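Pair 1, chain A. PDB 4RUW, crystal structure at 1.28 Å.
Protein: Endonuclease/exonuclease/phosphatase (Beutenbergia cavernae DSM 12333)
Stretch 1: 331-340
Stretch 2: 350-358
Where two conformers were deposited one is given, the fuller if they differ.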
# COMPACT_ATOMS: atom_id res chain seq x y z
N GLY A 331 8.99 -11.24 11.64
CA GLY A 331 9.06 -11.77 12.99
C GLY A 331 8.42 -13.13 13.10
O GLY A 331 8.17 -13.80 12.13
N GLY A 332 8.16 -13.53 14.34
CA GLY A 332 7.46 -14.76 14.64
C GLY A 332 5.96 -14.66 14.45
O GLY A 332 5.42 -13.59 14.21
N ALA A 333 5.30 -15.80 14.52
CA ALA A 333 3.88 -15.81 14.31
C ALA A 333 3.22 -14.97 15.40
O ALA A 333 3.43 -15.16 16.58
CB ALA A 333 3.35 -17.24 14.38
N PRO A 334 2.45 -14.01 14.97
CA PRO A 334 1.72 -13.24 15.93
C PRO A 334 0.87 -14.19 16.75
O PRO A 334 0.21 -15.10 16.31
CB PRO A 334 0.85 -12.34 15.08
CG PRO A 334 1.58 -12.23 13.81
CD PRO A 334 2.29 -13.49 13.60
N VAL A 335 0.67 -13.89 18.01
CA VAL A 335 -0.32 -14.57 18.81
C VAL A 335 -1.60 -13.79 18.91
O VAL A 335 -2.60 -14.34 19.22
CB VAL A 335 0.21 -14.99 20.18
CG1 VAL A 335 1.42 -15.89 20.01
CG2 VAL A 335 0.59 -13.86 21.05
N ALA A 336 -1.53 -12.48 18.74
CA ALA A 336 -2.72 -11.63 18.72
C ALA A 336 -2.47 -10.45 17.79
O ALA A 336 -1.35 -9.95 17.70
CB ALA A 336 -3.08 -11.15 20.13
N ALA A 337 -3.52 -10.02 17.11
CA ALA A 337 -3.47 -8.81 16.30
C ALA A 337 -4.85 -8.19 16.33
O ALA A 337 -5.83 -8.83 15.93
CB ALA A 337 -3.04 -9.13 14.87
N ARG A 338 -4.94 -6.95 16.81
CA ARG A 338 -6.23 -6.28 16.91
C ARG A 338 -6.13 -4.82 16.51
O ARG A 338 -5.16 -4.13 16.84
CB ARG A 338 -6.79 -6.39 18.34
CG ARG A 338 -8.19 -5.79 18.49
CD ARG A 338 -8.87 -6.27 19.76
NE ARG A 338 -9.10 -7.71 19.73
CZ ARG A 338 -10.21 -8.28 19.27
NH1 ARG A 338 -10.32 -9.60 19.28
NH2 ARG A 338 -11.20 -7.54 18.81
N THR A 339 -7.14 -4.36 15.79
CA THR A 339 -7.29 -2.96 15.43
C THR A 339 -8.50 -2.39 16.14
O THR A 339 -9.57 -3.00 16.15
CB THR A 339 -7.51 -2.80 13.93
OG1 THR A 339 -6.36 -3.29 13.24
CG2 THR A 339 -7.74 -1.34 13.55
N VAL A 340 -8.33 -1.22 16.75
CA VAL A 340 -9.46 -0.46 17.26
C VAL A 340 -9.44 0.89 16.55
O VAL A 340 -8.45 1.62 16.61
CB VAL A 340 -9.42 -0.30 18.79
CG1 VAL A 340 -10.63 0.48 19.26
CG2 VAL A 340 -9.36 -1.67 19.47
N TRP A 350 -6.60 5.07 14.06
CA TRP A 350 -6.69 3.73 14.61
C TRP A 350 -5.51 3.42 15.51
O TRP A 350 -4.49 4.12 15.51
CB TRP A 350 -6.74 2.68 13.49
CG TRP A 350 -5.60 2.82 12.51
CD1 TRP A 350 -4.32 2.39 12.67
CD2 TRP A 350 -5.65 3.45 11.22
NE1 TRP A 350 -3.56 2.71 11.57
CE2 TRP A 350 -4.35 3.36 10.66
CE3 TRP A 350 -6.67 4.07 10.49
CZ2 TRP A 350 -4.05 3.87 9.40
CZ3 TRP A 350 -6.36 4.59 9.24
CH2 TRP A 350 -5.06 4.49 8.71
N ALA A 351 -5.66 2.32 16.25
CA ALA A 351 -4.59 1.70 16.99
C ALA A 351 -4.53 0.24 16.58
O ALA A 351 -5.56 -0.44 16.55
CB ALA A 351 -4.84 1.82 18.48
N GLN A 352 -3.33 -0.24 16.26
CA GLN A 352 -3.11 -1.65 15.93
C GLN A 352 -2.16 -2.25 16.95
O GLN A 352 -1.03 -1.78 17.12
CB GLN A 352 -2.53 -1.81 14.53
CG GLN A 352 -3.47 -1.39 13.41
CD GLN A 352 -2.84 -1.56 12.04
OE1 GLN A 352 -1.65 -1.32 11.86
NE2 GLN A 352 -3.64 -1.97 11.06
N LEU A 353 -2.63 -3.29 17.64
CA LEU A 353 -1.84 -3.98 18.64
C LEU A 353 -1.42 -5.33 18.07
O LEU A 353 -2.24 -6.05 17.50
CB LEU A 353 -2.67 -4.19 19.91
CG LEU A 353 -2.03 -5.00 21.03
CD1 LEU A 353 -0.89 -4.24 21.67
CD2 LEU A 353 -3.09 -5.39 22.06
N THR A 354 -0.14 -5.67 18.22
CA THR A 354 0.35 -6.99 17.83
C THR A 354 1.11 -7.60 18.99
O THR A 354 1.95 -6.94 19.60
CB THR A 354 1.28 -6.91 16.60
OG1 THR A 354 0.65 -6.18 15.55
CG2 THR A 354 1.63 -8.30 16.10
N ALA A 355 0.78 -8.85 19.32
CA ALA A 355 1.52 -9.60 20.33
C ALA A 355 2.21 -10.76 19.64
O ALA A 355 1.61 -11.44 18.81
CB ALA A 355 0.57 -10.11 21.43
N SER A 356 3.47 -10.99 19.97
CA SER A 356 4.19 -12.13 19.40
C SER A 356 5.13 -12.75 20.42
O SER A 356 5.39 -12.18 21.47
CB SER A 356 4.95 -11.72 18.14
OG SER A 356 5.92 -10.73 18.42
N ARG A 357 5.63 -13.95 20.11
CA ARG A 357 6.60 -14.62 20.98
C ARG A 357 8.00 -14.11 20.69
O ARG A 357 8.32 -13.77 19.55
CB ARG A 357 6.54 -16.13 20.77
CG ARG A 357 5.19 -16.77 21.07
CD ARG A 357 5.25 -18.28 20.85
NE ARG A 357 3.94 -18.91 20.98
CZ ARG A 357 3.08 -19.05 19.97
NH1 ARG A 357 3.38 -18.59 18.77
NH2 ARG A 357 1.91 -19.64 20.18
N PRO A 358 8.85 -14.03 21.73
CA PRO A 358 8.53 -14.29 23.13
C PRO A 358 8.23 -13.01 23.89
O PRO A 358 9.13 -12.21 24.14
CB PRO A 358 9.83 -14.92 23.67
CG PRO A 358 10.89 -14.71 22.59
CD PRO A 358 10.30 -13.80 21.55

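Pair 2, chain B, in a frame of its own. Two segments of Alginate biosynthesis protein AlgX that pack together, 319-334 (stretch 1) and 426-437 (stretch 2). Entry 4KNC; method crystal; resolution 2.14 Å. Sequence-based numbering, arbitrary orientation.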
# COMPACT_ATOMS: atom_id res chain seq x y z
N ASN B 319 4.60 -17.57 3.89
CA ASN B 319 6.03 -17.47 4.17
C ASN B 319 6.97 -18.07 3.11
O ASN B 319 8.04 -18.57 3.44
CB ASN B 319 6.35 -18.06 5.55
CG ASN B 319 7.49 -17.34 6.25
OD1 ASN B 319 8.14 -16.46 5.65
ND2 ASN B 319 7.75 -17.69 7.50
N GLY B 320 6.56 -18.00 1.84
CA GLY B 320 7.38 -18.50 0.75
C GLY B 320 7.84 -19.94 0.90
O GLY B 320 7.03 -20.88 0.89
N CYS B 321 9.15 -20.12 1.07
CA CYS B 321 9.72 -21.46 1.23
C CYS B 321 10.10 -21.76 2.67
O CYS B 321 10.58 -22.86 2.97
CB CYS B 321 10.95 -21.63 0.33
SG CYS B 321 10.59 -21.57 -1.44
N SER B 322 9.91 -20.78 3.55
CA SER B 322 10.31 -20.91 4.94
C SER B 322 9.58 -22.07 5.62
O SER B 322 8.38 -22.25 5.43
CB SER B 322 10.07 -19.60 5.69
OG SER B 322 10.64 -19.63 6.99
N GLY B 323 10.33 -22.87 6.37
CA GLY B 323 9.79 -24.02 7.06
C GLY B 323 9.54 -25.22 6.15
O GLY B 323 9.25 -26.32 6.63
N ARG B 324 9.65 -25.01 4.85
CA ARG B 324 9.30 -26.04 3.88
C ARG B 324 10.47 -26.42 2.98
O ARG B 324 11.28 -25.58 2.61
CB ARG B 324 8.06 -25.61 3.08
CG ARG B 324 6.89 -25.24 4.00
CD ARG B 324 5.67 -24.83 3.22
NE ARG B 324 6.03 -23.93 2.13
CZ ARG B 324 5.69 -24.14 0.87
NH1 ARG B 324 4.97 -25.21 0.54
NH2 ARG B 324 6.06 -23.27 -0.06
N LYS B 325 10.54 -27.70 2.63
CA LYS B 325 11.70 -28.25 1.94
C LYS B 325 11.84 -27.78 0.49
O LYS B 325 10.88 -27.81 -0.29
CB LYS B 325 11.68 -29.78 2.00
N THR B 326 13.05 -27.35 0.15
CA THR B 326 13.36 -26.86 -1.19
C THR B 326 13.79 -28.01 -2.10
O THR B 326 14.38 -28.99 -1.64
CB THR B 326 14.48 -25.80 -1.14
OG1 THR B 326 15.74 -26.43 -0.86
CG2 THR B 326 14.19 -24.74 -0.08
N VAL B 327 13.50 -27.89 -3.39
CA VAL B 327 14.02 -28.83 -4.37
C VAL B 327 15.40 -28.35 -4.82
O VAL B 327 16.25 -29.15 -5.20
CB VAL B 327 13.09 -28.99 -5.59
CG1 VAL B 327 11.76 -29.59 -5.17
CG2 VAL B 327 12.90 -27.66 -6.30
N LEU B 328 15.62 -27.04 -4.75
CA LEU B 328 16.92 -26.47 -5.08
C LEU B 328 17.22 -25.32 -4.14
O LEU B 328 16.31 -24.59 -3.73
CB LEU B 328 16.95 -25.98 -6.53
CG LEU B 328 16.89 -27.01 -7.66
CD1 LEU B 328 16.86 -26.31 -9.01
CD2 LEU B 328 18.04 -28.02 -7.59
N SER B 329 18.51 -25.15 -3.83
CA SER B 329 18.95 -24.09 -2.92
C SER B 329 20.45 -23.87 -3.04
O SER B 329 21.21 -24.82 -3.06
CB SER B 329 18.60 -24.45 -1.48
OG SER B 329 19.09 -23.47 -0.59
N ARG B 330 20.87 -22.61 -3.08
CA ARG B 330 22.28 -22.32 -3.27
C ARG B 330 22.63 -20.87 -2.90
O ARG B 330 21.81 -19.96 -3.08
CB ARG B 330 22.68 -22.60 -4.72
CG ARG B 330 24.16 -22.48 -5.01
CD ARG B 330 24.42 -22.50 -6.51
NE ARG B 330 25.84 -22.31 -6.82
CZ ARG B 330 26.30 -21.87 -7.99
NH1 ARG B 330 25.45 -21.56 -8.96
NH2 ARG B 330 27.60 -21.72 -8.17
N LYS B 331 23.84 -20.67 -2.40
CA LYS B 331 24.32 -19.32 -2.11
C LYS B 331 25.54 -19.00 -2.95
O LYS B 331 26.53 -19.73 -2.94
CB LYS B 331 24.66 -19.16 -0.62
N VAL B 332 25.47 -17.89 -3.69
CA VAL B 332 26.57 -17.49 -4.56
C VAL B 332 26.95 -16.04 -4.29
O VAL B 332 26.11 -15.23 -3.91
CB VAL B 332 26.17 -17.62 -6.04
CG1 VAL B 332 27.39 -17.52 -6.94
CG2 VAL B 332 25.44 -18.93 -6.29
N LYS B 333 28.23 -15.71 -4.48
CA LYS B 333 28.62 -14.31 -4.44
C LYS B 333 28.35 -13.70 -5.81
O LYS B 333 28.66 -14.30 -6.84
CB LYS B 333 30.09 -14.14 -4.03
N LEU B 334 27.76 -12.51 -5.81
CA LEU B 334 27.40 -11.83 -7.05
C LEU B 334 28.61 -11.21 -7.73
O LEU B 334 29.39 -10.49 -7.10
CB LEU B 334 26.34 -10.76 -6.79
CG LEU B 334 24.99 -11.30 -6.31
CD1 LEU B 334 23.95 -10.18 -6.20
CD2 LEU B 334 24.51 -12.42 -7.23
N GLY B 426 31.44 -7.60 -1.81
CA GLY B 426 31.30 -8.82 -1.05
C GLY B 426 29.90 -9.41 -1.13
O GLY B 426 29.70 -10.56 -0.76
N LEU B 427 28.95 -8.61 -1.61
CA LEU B 427 27.52 -8.97 -1.63
C LEU B 427 27.24 -10.35 -2.21
O LEU B 427 27.64 -10.66 -3.33
CB LEU B 427 26.70 -7.93 -2.40
CG LEU B 427 25.18 -8.18 -2.46
CD1 LEU B 427 24.57 -8.09 -1.09
CD2 LEU B 427 24.48 -7.20 -3.40
N GLU B 428 26.55 -11.17 -1.43
CA GLU B 428 26.15 -12.50 -1.86
C GLU B 428 24.64 -12.60 -1.93
O GLU B 428 23.93 -11.66 -1.58
CB GLU B 428 26.68 -13.56 -0.91
CG GLU B 428 28.18 -13.62 -0.80
CD GLU B 428 28.64 -14.78 0.07
OE1 GLU B 428 27.84 -15.24 0.92
OE2 GLU B 428 29.78 -15.24 -0.11
N VAL B 429 24.15 -13.75 -2.36
CA VAL B 429 22.71 -14.00 -2.42
C VAL B 429 22.41 -15.48 -2.21
O VAL B 429 23.18 -16.36 -2.62
CB VAL B 429 22.09 -13.49 -3.75
CG1 VAL B 429 22.56 -14.32 -4.93
CG2 VAL B 429 20.57 -13.47 -3.66
N GLN B 430 21.29 -15.73 -1.53
CA GLN B 430 20.84 -17.09 -1.23
C GLN B 430 19.48 -17.35 -1.89
O GLN B 430 18.50 -16.69 -1.57
CB GLN B 430 20.74 -17.27 0.29
CG GLN B 430 19.71 -18.31 0.76
CD GLN B 430 20.11 -19.73 0.42
OE1 GLN B 430 21.29 -20.07 0.42
NE2 GLN B 430 19.12 -20.57 0.12
N ALA B 431 19.42 -18.31 -2.80
CA ALA B 431 18.14 -18.59 -3.45
C ALA B 431 17.65 -20.02 -3.27
O ALA B 431 18.45 -20.96 -3.14
CB ALA B 431 18.20 -18.23 -4.92
N SER B 432 16.34 -20.19 -3.26
CA SER B 432 15.72 -21.48 -3.03
C SER B 432 14.38 -21.57 -3.75
O SER B 432 13.67 -20.57 -3.91
CB SER B 432 15.53 -21.72 -1.54
OG SER B 432 16.78 -21.84 -0.90
N ILE B 433 14.04 -22.77 -4.19
CA ILE B 433 12.83 -23.02 -4.96
C ILE B 433 12.05 -24.12 -4.26
O ILE B 433 12.60 -25.18 -3.96
CB ILE B 433 13.17 -23.48 -6.39
CG1 ILE B 433 13.68 -22.31 -7.22
CG2 ILE B 433 11.97 -24.09 -7.07
CD1 ILE B 433 12.62 -21.33 -7.56
N CYS B 434 10.77 -23.88 -4.02
CA CYS B 434 9.96 -24.84 -3.28
C CYS B 434 8.59 -25.08 -3.89
O CYS B 434 8.05 -24.26 -4.66
CB CYS B 434 9.79 -24.40 -1.82
SG CYS B 434 8.97 -22.80 -1.62
N GLN B 435 8.04 -26.24 -3.53
CA GLN B 435 6.67 -26.57 -3.85
C GLN B 435 5.72 -25.57 -3.20
O GLN B 435 6.00 -25.01 -2.15
CB GLN B 435 6.35 -28.01 -3.43
CG GLN B 435 5.08 -28.55 -4.06
CD GLN B 435 5.15 -30.03 -4.32
OE1 GLN B 435 6.04 -30.72 -3.82
NE2 GLN B 435 4.21 -30.54 -5.11
N ALA B 436 4.59 -25.33 -3.86
CA ALA B 436 3.55 -24.44 -3.37
C ALA B 436 2.35 -25.25 -2.90
O ALA B 436 2.03 -26.28 -3.50
CB ALA B 436 3.14 -23.46 -4.46
N ALA B 437 1.69 -24.80 -1.84
CA ALA B 437 0.52 -25.50 -1.31
C ALA B 437 -0.78 -24.87 -1.78
O ALA B 437 -1.68 -25.56 -2.27
CB ALA B 437 0.57 -25.53 0.21

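Pair 1 and pair 2 share one scaffold: two antiparallel strands whose first member turns a corner just before its regular part. Fourteen central residues superpose at 0.5 Å RMSD, and the strand directions differ by 176° in pair 1 and 175° in pair 2. The backbone sets the register in both. Leu A353 N donates to Arg A338 O at 2.8 Å, and the matched Ala B431 N donates to Arg B330 O at 2.9 Å; each is one half of a reciprocal pair.

The corner is a close match, and it keeps the residue as well as the place. Val A335 and Val B327, both in the m rotamer, have side-chain centres 0.6 Å apart. Val A335 N donates to Ala A355 O at 2.7 Å, and Val B327 N to Ile B433 O at 2.9 Å. Each valine also covers the side chain across from it: CG2 of Val A335 lies 3.8 Å from CB of Ala A355, while CG2 of Val B327 lies 3.8 Å from CG2 of Ile B433. One backbone spacing thus accommodates either a methyl or a branched chain.

On the sheet face beyond the corner, bulk is distributed differently along the strands: pair 2 is larger at both positions of the first pair, smaller at one position of the next and larger again at one position of the last. Pair 1 sets Ala A336 beside Ala A355, CB to CB at 4.0 Å, where pair 2 has Leu B328 beside Ile B433. At the next pair on this face the arginine is kept, but Leu A353 gives way to Ala B431. Farther along, Val A340 matches Val B332, both t, and Ala A351 becomes Val B429, whose CG1 meets CD2 of Leu B334 at 3.6 Å.

The opposite face differs in chemistry. Ala A337 and Thr A354 correspond to Ser B329 and Ser B432, whose OG atoms share a hydrogen bond of 2.8 Å. Thr A339 matches Lys B331, which is modelled only to CB, and both stand across from a glutamine. The CG of Gln A352 approaches OG1 of Thr A339 at 3.5 Å; Gln B430, with a different chi1, brings its OE1 to 3.6 Å from CB of Lys B331.

The boldest substitution is Ser A356 for Cys B434. Both adopt p, with centres 0.4 Å apart, yet Ser A356 makes no hydrogen bond across the contact, whereas Cys B434 SG joins Cys B321 SG in a disulfide at 2.0 Å. Two successive turns bring that partner's loop into place, and Arg B324 NH2 links it to the second stretch, donating to Gln B435 O at 2.7 Å. The rule to draw is that backbone bonds hold the register, leaving side chains free to vary in bulk, polarity and even covalent linkage.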